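Local coordinates for oxidoreductase protein (Agrobacterium radiobacter, PDB 5UI9) that probably catalyses NAD-dependent oxidation or reduction of a small hydroxy compound, as a dimeric member of the GFO/IDH/MocA family, at residues P240-T254 and L257-N269. Numbering follows the deposited sequence.
Sequences PFPETLIDIDGTQGT and LSQGYRLEVTGPN
Ile246 and Leu257 form an antiparallel hydrogen-bonded pair, with Ile246 N to Leu257 O at 3.0 Å and Leu257 N to Ile246 O at 2.7 Å. Thr254 and Thr266 make a second such pair where the chain, having turned at 251-252, runs against the next strand; Thr254 N reaches Thr266 O at 3.0 Å. Strand 253-258 is thus the middle of a three-stranded meander, paired first with 245-250 and then with 262-266. Its second turn carries a G1 beta bulge: Tyr261 and Arg262 both face Ser258, with Tyr261, like Gly260 in the turn before it, at positive phi. The meander belongs to the large mixed sheet of the C-terminal domain, where helix 131-141 packs on Ile246 and Leu257 through Ile133 and Val136. Under the helix the two side chains meet through their CB atoms, 4.1 Å apart. At the bulge, Glu243 does most of the polar work. Gly260 N donates to Glu243 OE2 (2.8 Å) from the syn side, somewhat out of the carboxylate plane, and a water donates to the same oxygen and to Ser258 O. Glu243 CG lies anti to its carbonyl carbon (chi1 -63°) and the chain beyond it is extended, which lays the carboxylate over one face of the Tyr261 ring, offset toward the rim, with the planes 30° apart. The Gln259 amide stands at 89° to that carboxylate, and its OE1 rests 3.4 Å from Pro240 CB. Further along the face that bears Ile246 and Leu257, Thr254 and Thr266 lie side by side, OG1 to OG1 2.9 Å. Thr254 OG1 hydrogen-bonds Lys235 O of the second subunit, bringing this end of the strand pair against that subunit. Beyond them, the Pro268 ring packs against Gln252, CD 3.5 Å from Gln252 O.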
loop_
_atom_site.group_PDB
_atom_site.type_symbol
_atom_site.label_atom_id
_atom_site.label_comp_id
_atom_site.label_asym_id
_atom_site.label_seq_id
_atom_site.Cartn_x
_atom_site.Cartn_y
_atom_site.Cartn_z
ATOM N N PRO A 240 12.734 4.189 11.106
ATOM C CA PRO A 240 12.043 3.020 11.667
ATOM C C PRO A 240 12.804 1.679 11.665
ATOM O O PRO A 240 12.263 0.710 12.194
ATOM C CB PRO A 240 10.811 2.903 10.768
ATOM C CG PRO A 240 11.293 3.375 9.462
ATOM C CD PRO A 240 12.209 4.521 9.768
ATOM N N PHE A 241 14.007 1.604 11.074
ATOM C CA PHE A 241 14.741 0.331 10.950
ATOM C C PHE A 241 14.826 -0.387 12.314
ATOM O O PHE A 241 15.182 0.265 13.300
ATOM C CB PHE A 241 16.155 0.571 10.383
ATOM C CG PHE A 241 16.995 -0.681 10.253
ATOM C CD1 PHE A 241 17.781 -1.127 11.315
ATOM C CD2 PHE A 241 17.012 -1.407 9.065
ATOM C CE1 PHE A 241 18.551 -2.278 11.203
ATOM C CE2 PHE A 241 17.774 -2.561 8.945
ATOM C CZ PHE A 241 18.551 -2.995 10.015
ATOM N N PRO A 242 14.518 -1.693 12.410
ATOM C CA PRO A 242 14.140 -2.593 11.318
ATOM C C PRO A 242 12.678 -3.041 11.439
ATOM O O PRO A 242 12.362 -4.240 11.317
ATOM C CB PRO A 242 15.072 -3.780 11.566
ATOM C CG PRO A 242 15.100 -3.870 13.061
ATOM C CD PRO A 242 14.887 -2.471 13.604
ATOM N N GLU A 243 11.790 -2.087 11.691
ATOM C CA GLU A 243 10.387 -2.392 11.914
ATOM C C GLU A 243 9.640 -2.577 10.605
ATOM O O GLU A 243 9.763 -1.755 9.690
ATOM C CB GLU A 243 9.709 -1.268 12.694
ATOM C CG GLU A 243 10.257 -1.057 14.086
ATOM C CD GLU A 243 9.792 0.253 14.688
ATOM O OE1 GLU A 243 10.633 1.016 15.199
ATOM O OE2 GLU A 243 8.585 0.540 14.627
ATOM N N THR A 244 8.845 -3.645 10.543
ATOM C CA THR A 244 7.873 -3.864 9.483
ATOM C C THR A 244 6.489 -3.439 9.999
ATOM O O THR A 244 6.016 -3.961 11.017
ATOM C CB THR A 244 7.841 -5.349 9.060
ATOM O OG1 THR A 244 9.144 -5.761 8.615
ATOM C CG2 THR A 244 6.819 -5.578 7.937
ATOM N N LEU A 245 5.852 -2.496 9.300
ATOM C CA LEU A 245 4.529 -1.999 9.668
ATOM C C LEU A 245 3.465 -2.834 8.962
ATOM O O LEU A 245 3.619 -3.182 7.795
ATOM C CB LEU A 245 4.393 -0.510 9.308
ATOM C CG LEU A 245 5.559 0.365 9.792
ATOM C CD1 LEU A 245 5.284 1.837 9.510
ATOM C CD2 LEU A 245 5.853 0.141 11.275
ATOM N N ILE A 246 2.394 -3.163 9.672
ATOM C CA ILE A 246 1.416 -4.126 9.174
ATOM C C ILE A 246 -0.014 -3.653 9.415
ATOM O O ILE A 246 -0.382 -3.309 10.542
ATOM C CB ILE A 246 1.637 -5.533 9.787
ATOM C CG1 ILE A 246 3.023 -6.068 9.388
ATOM C CG2 ILE A 246 0.547 -6.499 9.316
ATOM C CD1 ILE A 246 3.400 -7.388 10.010
ATOM N N ASP A 247 -0.797 -3.621 8.334
ATOM C CA ASP A 247 -2.239 -3.398 8.396
ATOM C C ASP A 247 -2.906 -4.684 7.944
ATOM O O ASP A 247 -2.492 -5.256 6.943
ATOM C CB ASP A 247 -2.677 -2.270 7.451
ATOM C CG ASP A 247 -1.980 -0.939 7.728
ATOM O OD1 ASP A 247 -1.233 -0.810 8.721
ATOM O OD2 ASP A 247 -2.186 -0.013 6.925
ATOM N N ILE A 248 -3.912 -5.141 8.688
ATOM C CA ILE A 248 -4.775 -6.237 8.256
ATOM C C ILE A 248 -6.226 -5.824 8.453
ATOM O O ILE A 248 -6.581 -5.341 9.530
ATOM C CB ILE A 248 -4.542 -7.534 9.071
ATOM C CG1 ILE A 248 -3.051 -7.906 9.159
ATOM C CG2 ILE A 248 -5.352 -8.692 8.484
ATOM C CD1 ILE A 248 -2.441 -8.394 7.864
ATOM N N ASP A 249 -7.058 -6.028 7.431
ATOM C CA ASP A 249 -8.503 -5.849 7.547
ATOM C C ASP A 249 -9.185 -7.212 7.493
ATOM O O ASP A 249 -8.886 -8.033 6.617
ATOM C CB ASP A 249 -9.042 -4.968 6.418
ATOM C CG ASP A 249 -8.592 -3.514 6.519
ATOM O OD1 ASP A 249 -7.825 -3.164 7.449
ATOM O OD2 ASP A 249 -9.028 -2.718 5.649
ATOM N N GLY A 250 -10.093 -7.445 8.439
ATOM C CA GLY A 250 -10.902 -8.657 8.477
ATOM C C GLY A 250 -12.381 -8.334 8.525
ATOM O O GLY A 250 -12.774 -7.173 8.687
ATOM N N THR A 251 -13.199 -9.371 8.396
ATOM C CA THR A 251 -14.661 -9.218 8.372
ATOM C C THR A 251 -15.252 -8.622 9.659
ATOM O O THR A 251 -16.298 -7.971 9.606
ATOM C CB THR A 251 -15.366 -10.564 8.094
ATOM O OG1 THR A 251 -14.928 -11.535 9.050
ATOM C CG2 THR A 251 -15.060 -11.062 6.678
ATOM N N GLN A 252 -14.589 -8.845 10.796
ATOM C CA GLN A 252 -15.047 -8.340 12.103
ATOM C C GLN A 252 -14.091 -7.335 12.770
ATOM O O GLN A 252 -14.311 -6.962 13.928
ATOM C CB GLN A 252 -15.285 -9.515 13.060
ATOM C CG GLN A 252 -16.380 -10.474 12.626
ATOM C CD GLN A 252 -16.446 -11.723 13.498
ATOM O OE1 GLN A 252 -15.889 -11.767 14.600
ATOM N NE2 GLN A 252 -17.130 -12.750 13.001
ATOM N N GLY A 253 -13.045 -6.888 12.071
ATOM C CA GLY A 253 -12.080 -5.990 12.699
ATOM C C GLY A 253 -10.833 -5.656 11.911
ATOM O O GLY A 253 -10.724 -5.964 10.722
ATOM N N THR A 254 -9.891 -5.020 12.603
ATOM C CA THR A 254 -8.624 -4.588 12.024
ATOM C C THR A 254 -7.454 -4.818 12.971
ATOM O O THR A 254 -7.612 -4.748 14.196
ATOM C CB THR A 254 -8.631 -3.084 11.699
ATOM O OG1 THR A 254 -9.048 -2.340 12.851
ATOM C CG2 THR A 254 -9.550 -2.789 10.536
ATOM N N LEU A 257 -0.347 -2.557 13.172
ATOM C CA LEU A 257 0.965 -2.544 13.801
ATOM C C LEU A 257 1.719 -1.361 13.224
ATOM O O LEU A 257 2.108 -1.386 12.058
ATOM C CB LEU A 257 1.715 -3.856 13.527
ATOM C CG LEU A 257 3.167 -3.939 14.009
ATOM C CD1 LEU A 257 3.269 -3.684 15.504
ATOM C CD2 LEU A 257 3.747 -5.303 13.657
ATOM N N SER A 258 1.921 -0.333 14.046
ATOM C CA SER A 258 2.501 0.939 13.610
ATOM C C SER A 258 3.857 1.168 14.276
ATOM O O SER A 258 4.265 0.397 15.156
ATOM C CB SER A 258 1.535 2.083 13.919
ATOM O OG SER A 258 1.308 2.191 15.306
ATOM N N GLN A 259 4.553 2.213 13.826
ATOM C CA GLN A 259 5.898 2.579 14.305
ATOM C C GLN A 259 5.995 2.575 15.833
ATOM O O GLN A 259 5.081 3.008 16.508
ATOM C CB GLN A 259 6.299 3.958 13.729
ATOM C CG GLN A 259 7.374 4.764 14.476
ATOM C CD GLN A 259 8.781 4.516 13.973
ATOM O OE1 GLN A 259 9.147 4.983 12.890
ATOM N NE2 GLN A 259 9.596 3.818 14.776
ATOM N N GLY A 260 7.125 2.111 16.358
ATOM C CA GLY A 260 7.340 1.990 17.802
ATOM C C GLY A 260 6.675 0.768 18.415
ATOM O O GLY A 260 6.459 0.732 19.621
ATOM N N TYR A 261 6.353 -0.223 17.579
ATOM C CA TYR A 261 5.749 -1.496 17.995
ATOM C C TYR A 261 4.392 -1.368 18.689
ATOM O O TYR A 261 4.043 -2.182 19.545
ATOM C CB TYR A 261 6.722 -2.289 18.869
ATOM C CG TYR A 261 8.082 -2.429 18.248
ATOM C CD1 TYR A 261 8.279 -3.298 17.186
ATOM C CD2 TYR A 261 9.175 -1.692 18.713
ATOM C CE1 TYR A 261 9.525 -3.445 16.600
ATOM C CE2 TYR A 261 10.434 -1.828 18.129
ATOM C CZ TYR A 261 10.599 -2.712 17.076
ATOM O OH TYR A 261 11.823 -2.864 16.469
ATOM N N ARG A 262 3.623 -0.357 18.301
ATOM C CA ARG A 262 2.288 -0.166 18.836
ATOM C C ARG A 262 1.303 -1.022 18.045
ATOM O O ARG A 262 1.246 -0.930 16.824
ATOM C CB ARG A 262 1.904 1.305 18.767
ATOM C CG ARG A 262 0.611 1.614 19.505
ATOM C CD ARG A 262 0.487 3.087 19.857
ATOM N NE ARG A 262 0.114 3.921 18.712
ATOM C CZ ARG A 262 -1.121 4.052 18.218
ATOM N NH1 ARG A 262 -2.155 3.395 18.750
ATOM N NH2 ARG A 262 -1.329 4.852 17.171
ATOM N N LEU A 263 0.528 -1.843 18.749
ATOM C CA LEU A 263 -0.382 -2.810 18.136
ATOM C C LEU A 263 -1.829 -2.464 18.488
ATOM O O LEU A 263 -2.259 -2.661 19.628
ATOM C CB LEU A 263 -0.024 -4.224 18.611
ATOM C CG LEU A 263 -0.852 -5.413 18.127
ATOM C CD1 LEU A 263 -0.911 -5.464 16.610
ATOM C CD2 LEU A 263 -0.256 -6.698 18.683
ATOM N N GLU A 264 -2.557 -1.934 17.506
ATOM C CA GLU A 264 -3.981 -1.610 17.643
ATOM C C GLU A 264 -4.820 -2.732 17.073
ATOM O O GLU A 264 -4.704 -3.050 15.892
ATOM C CB GLU A 264 -4.338 -0.336 16.884
ATOM C CG GLU A 264 -4.428 0.901 17.744
ATOM C CD GLU A 264 -4.852 2.122 16.947
ATOM O OE1 GLU A 264 -5.767 2.012 16.096
ATOM O OE2 GLU A 264 -4.259 3.194 17.180
ATOM N N VAL A 265 -5.673 -3.311 17.908
ATOM C CA VAL A 265 -6.602 -4.349 17.484
ATOM C C VAL A 265 -7.997 -3.866 17.830
ATOM O O VAL A 265 -8.266 -3.574 18.995
ATOM C CB VAL A 265 -6.337 -5.680 18.212
ATOM C CG1 VAL A 265 -7.383 -6.726 17.821
ATOM C CG2 VAL A 265 -4.923 -6.172 17.932
ATOM N N THR A 266 -8.871 -3.757 16.831
ATOM C CA THR A 266 -10.276 -3.431 17.085
ATOM C C THR A 266 -11.140 -4.570 16.561
ATOM O O THR A 266 -10.931 -5.053 15.449
ATOM C CB THR A 266 -10.721 -2.071 16.481
ATOM O OG1 THR A 266 -10.971 -2.207 15.081
ATOM C CG2 THR A 266 -9.676 -0.983 16.718
ATOM N N GLY A 267 -12.084 -5.002 17.391
ATOM C CA GLY A 267 -12.980 -6.106 17.079
ATOM C C GLY A 267 -14.385 -5.800 17.566
ATOM O O GLY A 267 -14.675 -4.660 17.938
ATOM N N PRO A 268 -15.271 -6.813 17.569
ATOM C CA PRO A 268 -16.662 -6.608 18.005
ATOM C C PRO A 268 -16.822 -6.023 19.427
ATOM O O PRO A 268 -17.747 -5.244 19.658
ATOM C CB PRO A 268 -17.265 -8.017 17.919
ATOM C CG PRO A 268 -16.430 -8.723 16.905
ATOM C CD PRO A 268 -15.042 -8.195 17.102
ATOM N N ASN A 269 -15.927 -6.390 20.349
ATOM C CA ASN A 269 -15.956 -5.882 21.732
ATOM C C ASN A 269 -15.496 -4.418 21.817
ATOM O O ASN A 269 -16.187 -3.582 22.407
ATOM C CB ASN A 269 -15.096 -6.763 22.651
HETATM O O HOH W 1 6.696 -1.344 14.759
HETATM O O HOH W 2 0.166 -0.045 10.692
#